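Local coordinates for ferrous iron uptake transporter protein B (Streptococcus thermophilus, PDB 3TAH) that binds guanine nucleotides through its cytosolic G-protein domain and probably takes part in GTP-driven uptake of ferrous iron across the cell membrane, at residues K16-T24 with T143-V151; W33-S42 with L51-I59. The protein carries 1 engineered substitution. All blocks are in the same frame, centred on the assembly; numbering follows the deposited sequence.

Both interactions lie in the G-protein domain, and their centres are about 18 Å apart. Interaction 2 is nested along the chain inside the long loop closed by interaction 1. Interaction 1 joins helix 16-24, which follows strand 4-10, to the loop after edge strand 140-142. Interaction 2 joins strands 39-45 and 51-55, on the other side of strand 4-10 in the same mixed sheet. Helix 16-24 links the two. K16 NZ makes a salt bridge to D55 OD1, and the ring of F20 packs on K41 and S42. This ties the nucleotide-binding helix to the start of the DxxG motif and to the strand that follows the first switch region.

Interaction 1: K16-T24 with T143-V151; sequences KTSLFNLIT and TSALKQTGV. With BGO (3'-O-(N-methylanthraniloyl)guanosine-5'-diphosphate), chain C.
L19, L22 and I23 pack against A145, Q148 and V151 in a largely apolar, mostly buried contact. It joins helix 16-24, whose first turn holds K16 and T17, the end of the P-loop, to the loop between strand 140-142 and helix 151-159. No hydrogen bond crosses between the two segments. V151 divides its two methyls among three partners. With CG1 anti to the backbone N (chi1 179°), that methyl meets I23 CG1 at 3.5 Å, while CG2 faces L19 CD2 at 3.8 Å and also L22 CD1. L19 CD2 reaches A145 CB as well, at 3.7 Å. L22 CD1 lies close to the carbonyl oxygen of A145, and its CD2 rests on the amide carbon CD of Q148, 3.7 Å away, at the exposed margin. Nearer the nucleotide, S18 CB touches A145 CB at 3.5 Å.

The segments carry the end of the first GTPase motif, the P-loop, and the fifth, S144 to L146, and the bound nucleotide spans them. K16 N bonds to O1B of the beta-phosphate, and T17 N and OG1 both bond to O2B. S18 grips one alpha-phosphate oxygen twice: its N and its OG each lie 2.9 Å from BGO O1A. At the base, A145 N donates to the guanine oxygen BGO O6 at 2.8 Å, on a bent path with an N-H...O angle of 136°. S144 OG takes the backbone N-H of K147 in an ST motif and also bonds to D118, a residue that binds the base. T143 OG1 sits 4.1 Å from L19 CD1 and bonds to N115 OD1, whose ND2 in turn holds the nucleotide.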
# COMPACT_ATOMS: atom_id res chain seq x y z
N LYS A 16 1.47 -8.02 12.13
CA LYS A 16 1.09 -8.75 10.93
C LYS A 16 1.19 -10.26 11.14
O LYS A 16 0.26 -10.98 10.78
CB LYS A 16 1.92 -8.29 9.72
CG LYS A 16 1.66 -9.10 8.45
CD LYS A 16 2.32 -8.50 7.24
CE LYS A 16 3.82 -8.60 7.30
NZ LYS A 16 4.31 -10.01 7.26
N THR A 17 2.29 -10.74 11.72
CA THR A 17 2.46 -12.17 11.98
C THR A 17 1.40 -12.67 12.96
O THR A 17 0.82 -13.74 12.74
CB THR A 17 3.84 -12.51 12.58
OG1 THR A 17 4.87 -12.09 11.68
CG2 THR A 17 3.97 -14.00 12.81
N SER A 18 1.15 -11.90 14.02
CA SER A 18 0.15 -12.25 15.01
C SER A 18 -1.21 -12.42 14.35
O SER A 18 -1.92 -13.38 14.65
CB SER A 18 0.06 -11.21 16.13
OG SER A 18 1.27 -11.16 16.87
N LEU A 19 -1.59 -11.48 13.48
CA LEU A 19 -2.87 -11.59 12.76
C LEU A 19 -2.84 -12.72 11.74
O LEU A 19 -3.79 -13.47 11.62
CB LEU A 19 -3.25 -10.28 12.05
CG LEU A 19 -3.61 -9.12 12.97
CD1 LEU A 19 -3.75 -7.82 12.19
CD2 LEU A 19 -4.89 -9.40 13.74
N PHE A 20 -1.74 -12.86 11.01
CA PHE A 20 -1.60 -14.00 10.09
C PHE A 20 -1.88 -15.33 10.80
O PHE A 20 -2.65 -16.17 10.30
CB PHE A 20 -0.20 -14.03 9.47
CG PHE A 20 -0.03 -15.13 8.47
CD1 PHE A 20 -0.52 -15.00 7.18
CD2 PHE A 20 0.61 -16.32 8.82
CE1 PHE A 20 -0.39 -16.02 6.23
CE2 PHE A 20 0.75 -17.36 7.87
CZ PHE A 20 0.25 -17.19 6.58
N ASN A 21 -1.26 -15.51 11.96
CA ASN A 21 -1.42 -16.74 12.75
C ASN A 21 -2.85 -16.94 13.23
O ASN A 21 -3.35 -18.07 13.18
CB ASN A 21 -0.42 -16.80 13.91
CG ASN A 21 1.01 -16.94 13.43
OD1 ASN A 21 1.25 -17.41 12.32
ND2 ASN A 21 1.97 -16.55 14.27
N LEU A 22 -3.51 -15.87 13.68
CA LEU A 22 -4.92 -15.96 14.07
C LEU A 22 -5.83 -16.32 12.90
O LEU A 22 -6.73 -17.15 13.03
CB LEU A 22 -5.41 -14.64 14.67
CG LEU A 22 -5.09 -14.38 16.13
CD1 LEU A 22 -5.50 -12.95 16.49
CD2 LEU A 22 -5.83 -15.40 17.01
N ILE A 23 -5.60 -15.68 11.76
CA ILE A 23 -6.46 -15.83 10.59
C ILE A 23 -6.34 -17.21 9.95
O ILE A 23 -7.36 -17.76 9.51
CB ILE A 23 -6.17 -14.75 9.51
CG1 ILE A 23 -6.53 -13.35 10.02
CG2 ILE A 23 -6.96 -15.02 8.23
CD1 ILE A 23 -5.84 -12.23 9.27
N THR A 24 -5.12 -17.73 9.89
CA THR A 24 -4.82 -19.01 9.25
C THR A 24 -4.68 -20.20 10.20
O THR A 24 -4.76 -21.35 9.75
CB THR A 24 -3.53 -18.96 8.40
OG1 THR A 24 -2.38 -18.78 9.24
CG2 THR A 24 -3.63 -17.85 7.35
N THR A 143 -8.72 -3.66 15.03
CA THR A 143 -8.41 -5.01 15.46
C THR A 143 -7.43 -5.03 16.63
O THR A 143 -6.69 -4.06 16.87
CB THR A 143 -7.79 -5.88 14.32
OG1 THR A 143 -6.51 -5.36 13.95
CG2 THR A 143 -8.68 -5.93 13.09
N SER A 144 -7.45 -6.15 17.35
CA SER A 144 -6.45 -6.47 18.36
C SER A 144 -6.08 -7.94 18.19
O SER A 144 -6.93 -8.81 18.41
CB SER A 144 -6.96 -6.22 19.78
OG SER A 144 -5.95 -6.54 20.72
N ALA A 145 -4.84 -8.20 17.79
CA ALA A 145 -4.33 -9.56 17.69
C ALA A 145 -4.22 -10.18 19.10
O ALA A 145 -4.44 -11.38 19.26
CB ALA A 145 -2.98 -9.58 16.95
N LEU A 146 -3.90 -9.37 20.11
CA LEU A 146 -3.79 -9.86 21.49
C LEU A 146 -5.15 -10.29 22.05
O LEU A 146 -5.35 -11.46 22.44
CB LEU A 146 -3.14 -8.81 22.40
CG LEU A 146 -3.05 -9.15 23.90
CD1 LEU A 146 -2.26 -10.44 24.11
CD2 LEU A 146 -2.42 -8.00 24.66
N LYS A 147 -6.09 -9.35 22.05
CA LYS A 147 -7.44 -9.59 22.55
C LYS A 147 -8.30 -10.43 21.62
O LYS A 147 -9.38 -10.86 22.01
CB LYS A 147 -8.16 -8.26 22.84
CG LYS A 147 -7.40 -7.29 23.75
CD LYS A 147 -7.14 -7.86 25.15
CE LYS A 147 -6.18 -6.98 25.94
NZ LYS A 147 -5.72 -7.67 27.19
N GLN A 148 -7.83 -10.64 20.39
CA GLN A 148 -8.53 -11.43 19.37
C GLN A 148 -9.90 -10.83 19.04
O GLN A 148 -10.93 -11.50 19.13
CB GLN A 148 -8.60 -12.91 19.79
CG GLN A 148 -7.22 -13.49 20.17
CD GLN A 148 -7.20 -14.99 20.40
OE1 GLN A 148 -8.15 -15.71 20.09
NE2 GLN A 148 -6.09 -15.48 20.95
N THR A 149 -9.89 -9.55 18.65
CA THR A 149 -11.09 -8.80 18.27
C THR A 149 -10.94 -8.17 16.88
O THR A 149 -9.84 -7.75 16.50
CB THR A 149 -11.41 -7.68 19.28
OG1 THR A 149 -10.31 -6.77 19.40
CG2 THR A 149 -11.75 -8.26 20.66
N GLY A 150 -12.04 -8.13 16.13
CA GLY A 150 -12.07 -7.49 14.81
C GLY A 150 -11.48 -8.29 13.65
O GLY A 150 -11.55 -7.86 12.49
N VAL A 151 -10.92 -9.46 13.96
CA VAL A 151 -10.16 -10.23 12.98
C VAL A 151 -11.06 -10.78 11.88
O VAL A 151 -10.80 -10.55 10.69
CB VAL A 151 -9.32 -11.34 13.67
CG1 VAL A 151 -8.54 -12.16 12.65
CG2 VAL A 151 -8.36 -10.75 14.68
C' BGO C . 5.56 -9.78 21.37
N1 BGO C . -2.20 -5.76 20.59
C2 BGO C . -1.11 -5.88 21.49
N2 BGO C . -1.22 -5.41 22.73
N3 BGO C . 0.02 -6.47 21.09
C4 BGO C . 0.11 -6.95 19.83
C5 BGO C . -0.92 -6.86 18.89
C6 BGO C . -2.12 -6.25 19.29
O6 BGO C . -3.08 -6.13 18.52
N7 BGO C . -0.49 -7.42 17.77
C8 BGO C . 0.76 -7.86 17.95
N9 BGO C . 1.11 -7.57 19.21
PA BGO C . 4.20 -9.21 15.38
PB BGO C . 5.00 -8.32 12.72
C1' BGO C . 6.13 -9.62 22.80
O1' BGO C . 5.55 -10.87 20.82
O1A BGO C . 3.01 -9.95 14.95
C1B BGO C . 2.33 -7.79 19.91
O1B BGO C . 4.35 -7.24 11.97
C2' BGO C . 6.43 -10.73 23.59
N2' BGO C . 6.25 -11.99 23.16
O2' BGO C . 2.68 -10.03 20.54
O2A BGO C . 5.48 -9.94 15.65
C2B BGO C . 3.09 -8.99 19.67
O2B BGO C . 4.61 -9.66 12.32
C3' BGO C . 6.93 -10.52 24.87
O3' BGO C . 5.07 -8.75 20.74
O3A BGO C . 4.56 -8.07 14.28
C3B BGO C . 4.54 -9.05 19.44
O3B BGO C . 6.49 -8.15 12.83
C4' BGO C . 7.13 -9.24 25.35
O4' BGO C . 3.31 -6.89 19.27
C4B BGO C . 4.59 -7.62 18.89
C5' BGO C . 6.83 -8.13 24.58
O5' BGO C . 3.82 -8.35 16.68
C5B BGO C . 4.76 -7.51 17.36
C6' BGO C . 6.33 -8.32 23.28
CM' BGO C . 6.98 -13.14 23.72

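Interaction 2: W33-S42 with L51-I59; sequences WPGVTVERKS and LEIQDLPGI
S42 pairs with Q54, and K41 O takes the N-H of D55, in the antiparallel hairpin of strands 39-45 and 51-55. These strands connect the first switch region to the DxxG motif, D55 to G58, which begins the second. D55 N donates to K41 O at 2.9 Å. S42 and Q54 form the next, non-hydrogen-bonded pair, where S42 CA lies 3.2 Å from I53 O in a CA-H...O contact.

The side chain of Q54 bends once, at chi2 (60°), which brings its amide to W33, with NE2 3.5 Å from CZ2 and the ring and amide planes 58° apart. L56 CD2 also touches W33 CZ2. Over one face of the indole, R40 CG sits 3.6 Å above the ring plane, near its centre. Further along, V38 CG1 packs on P57 CG.

Besides K16, D55 has water partners at OD2. One water joins D55 OD2 to K41 NZ, which is 4.2 Å from that oxygen, too far for a salt bridge; another joins it to E39 OE2. K41 NZ makes a long salt bridge to E39 OE2. T37 and D55 bind magnesium in other structures of this protein, but no metal occupies that site here. Outside the hairpin, helix 67-77 places V71 against W33 and Y75 against Q54 and L56. The Q54 amide is held by its own strand: NE2 donates to D55 O at 3.0 Å, nearly straight and on a lone pair.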
# COMPACT_ATOMS: atom_id res chain seq x y z
N TRP A 33 10.69 -16.87 -2.03
CA TRP A 33 10.30 -16.25 -3.29
C TRP A 33 11.34 -16.63 -4.34
O TRP A 33 12.52 -16.77 -4.02
CB TRP A 33 10.14 -14.74 -3.16
CG TRP A 33 8.92 -14.37 -2.37
CD1 TRP A 33 8.86 -14.15 -1.04
CD2 TRP A 33 7.59 -14.20 -2.88
NE1 TRP A 33 7.57 -13.84 -0.66
CE2 TRP A 33 6.77 -13.87 -1.77
CE3 TRP A 33 7.00 -14.31 -4.15
CZ2 TRP A 33 5.40 -13.64 -1.90
CZ3 TRP A 33 5.63 -14.08 -4.27
CH2 TRP A 33 4.85 -13.75 -3.16
N PRO A 34 10.91 -16.83 -5.60
CA PRO A 34 11.85 -17.35 -6.59
C PRO A 34 13.09 -16.47 -6.78
O PRO A 34 12.99 -15.24 -6.86
CB PRO A 34 11.03 -17.40 -7.88
CG PRO A 34 9.64 -17.40 -7.46
CD PRO A 34 9.55 -16.70 -6.15
N GLY A 35 14.25 -17.12 -6.84
CA GLY A 35 15.53 -16.45 -7.05
C GLY A 35 16.13 -15.70 -5.87
O GLY A 35 17.22 -15.14 -6.01
N VAL A 36 15.43 -15.66 -4.73
CA VAL A 36 15.89 -14.95 -3.54
C VAL A 36 15.65 -15.81 -2.29
O VAL A 36 14.92 -16.81 -2.35
CB VAL A 36 15.20 -13.57 -3.39
CG1 VAL A 36 15.60 -12.65 -4.54
CG2 VAL A 36 13.68 -13.73 -3.32
N THR A 37 16.24 -15.41 -1.18
CA THR A 37 16.05 -16.13 0.09
C THR A 37 14.96 -15.52 0.99
O THR A 37 14.84 -15.91 2.14
CB THR A 37 17.39 -16.25 0.87
OG1 THR A 37 17.83 -14.95 1.26
CG2 THR A 37 18.45 -16.94 0.00
N VAL A 38 14.18 -14.57 0.47
CA VAL A 38 13.09 -13.98 1.25
C VAL A 38 11.99 -15.03 1.42
O VAL A 38 11.58 -15.66 0.44
CB VAL A 38 12.49 -12.74 0.58
CG1 VAL A 38 11.41 -12.11 1.48
CG2 VAL A 38 13.57 -11.70 0.26
N GLU A 39 11.52 -15.20 2.65
CA GLU A 39 10.47 -16.17 2.95
C GLU A 39 9.20 -15.89 2.16
O GLU A 39 8.77 -14.74 2.05
CB GLU A 39 10.14 -16.16 4.45
CG GLU A 39 8.89 -16.94 4.85
CD GLU A 39 8.53 -16.71 6.31
OE1 GLU A 39 9.12 -17.41 7.15
OE2 GLU A 39 7.67 -15.84 6.58
N ARG A 40 8.61 -16.95 1.60
CA ARG A 40 7.30 -16.88 0.98
C ARG A 40 6.37 -17.72 1.83
O ARG A 40 6.57 -18.94 1.95
CB ARG A 40 7.35 -17.43 -0.43
CG ARG A 40 6.05 -17.37 -1.21
CD ARG A 40 6.30 -17.94 -2.59
NE ARG A 40 5.18 -17.75 -3.51
CZ ARG A 40 5.19 -18.15 -4.78
NH1 ARG A 40 6.25 -18.77 -5.31
NH2 ARG A 40 4.12 -17.93 -5.54
N LYS A 41 5.35 -17.08 2.41
CA LYS A 41 4.44 -17.74 3.32
C LYS A 41 3.00 -17.40 2.97
O LYS A 41 2.67 -16.24 2.74
CB LYS A 41 4.72 -17.33 4.76
CG LYS A 41 3.83 -18.03 5.80
CD LYS A 41 4.33 -17.79 7.22
CE LYS A 41 4.28 -16.31 7.62
NZ LYS A 41 4.63 -16.12 9.07
N SER A 42 2.16 -18.43 2.98
CA SER A 42 0.74 -18.26 2.76
C SER A 42 -0.04 -19.26 3.58
O SER A 42 0.53 -20.24 4.08
CB SER A 42 0.40 -18.43 1.28
OG SER A 42 0.68 -19.76 0.86
N LEU A 51 -10.70 -18.33 0.89
CA LEU A 51 -9.83 -17.16 0.97
C LEU A 51 -8.40 -17.58 1.27
O LEU A 51 -8.16 -18.33 2.23
CB LEU A 51 -10.31 -16.21 2.07
CG LEU A 51 -11.78 -15.80 2.11
CD1 LEU A 51 -12.00 -14.85 3.28
CD2 LEU A 51 -12.25 -15.18 0.81
N GLU A 52 -7.45 -17.10 0.48
CA GLU A 52 -6.04 -17.36 0.76
C GLU A 52 -5.33 -16.08 1.15
O GLU A 52 -5.48 -15.05 0.49
CB GLU A 52 -5.35 -17.96 -0.45
CG GLU A 52 -3.90 -18.35 -0.20
CD GLU A 52 -3.35 -19.25 -1.29
OE1 GLU A 52 -2.87 -20.37 -0.98
OE2 GLU A 52 -3.40 -18.85 -2.46
N ILE A 53 -4.55 -16.15 2.22
CA ILE A 53 -3.74 -15.03 2.69
C ILE A 53 -2.33 -15.23 2.15
O ILE A 53 -1.67 -16.24 2.44
CB ILE A 53 -3.70 -14.94 4.23
CG1 ILE A 53 -5.13 -14.93 4.80
CG2 ILE A 53 -2.92 -13.74 4.68
CD1 ILE A 53 -6.05 -13.88 4.26
N GLN A 54 -1.88 -14.28 1.34
CA GLN A 54 -0.50 -14.24 0.90
C GLN A 54 0.19 -13.28 1.85
O GLN A 54 -0.01 -12.06 1.77
CB GLN A 54 -0.38 -13.73 -0.55
CG GLN A 54 1.07 -13.66 -1.05
CD GLN A 54 1.76 -15.00 -1.01
OE1 GLN A 54 1.39 -15.88 -1.76
NE2 GLN A 54 2.75 -15.15 -0.13
N ASP A 55 1.00 -13.82 2.76
CA ASP A 55 1.82 -12.96 3.60
C ASP A 55 2.86 -12.31 2.70
O ASP A 55 3.30 -12.89 1.69
CB ASP A 55 2.48 -13.73 4.75
CG ASP A 55 3.07 -12.82 5.80
OD1 ASP A 55 2.42 -11.84 6.20
OD2 ASP A 55 4.21 -13.10 6.24
N LEU A 56 3.20 -11.07 3.04
CA LEU A 56 4.26 -10.34 2.36
C LEU A 56 5.20 -9.85 3.44
O LEU A 56 4.77 -9.65 4.58
CB LEU A 56 3.68 -9.19 1.53
CG LEU A 56 2.81 -9.57 0.33
CD1 LEU A 56 2.27 -8.31 -0.36
CD2 LEU A 56 3.60 -10.41 -0.68
N PRO A 57 6.49 -9.66 3.11
CA PRO A 57 7.47 -9.22 4.12
C PRO A 57 7.06 -7.89 4.74
O PRO A 57 6.50 -7.04 4.05
CB PRO A 57 8.77 -9.03 3.34
CG PRO A 57 8.57 -9.66 2.03
CD PRO A 57 7.11 -9.82 1.78
N GLY A 58 7.31 -7.74 6.04
CA GLY A 58 7.08 -6.48 6.71
C GLY A 58 8.01 -5.42 6.14
O GLY A 58 9.23 -5.62 6.10
N ILE A 59 7.45 -4.31 5.68
CA ILE A 59 8.23 -3.21 5.10
C ILE A 59 7.66 -1.86 5.52
O ILE A 59 6.49 -1.75 5.90
CB ILE A 59 8.30 -3.29 3.56
CG1 ILE A 59 6.90 -3.22 2.93
CG2 ILE A 59 8.98 -4.58 3.11
CD1 ILE A 59 6.94 -3.17 1.40
O HOH W 1 5.67 -14.12 2.00
O HOH W 2 6.31 -14.04 4.73
O HOH W 3 2.66 -18.13 -2.19
O HOH W 4 3.90 -13.47 9.16
O HOH W 5 -1.53 -21.21 1.29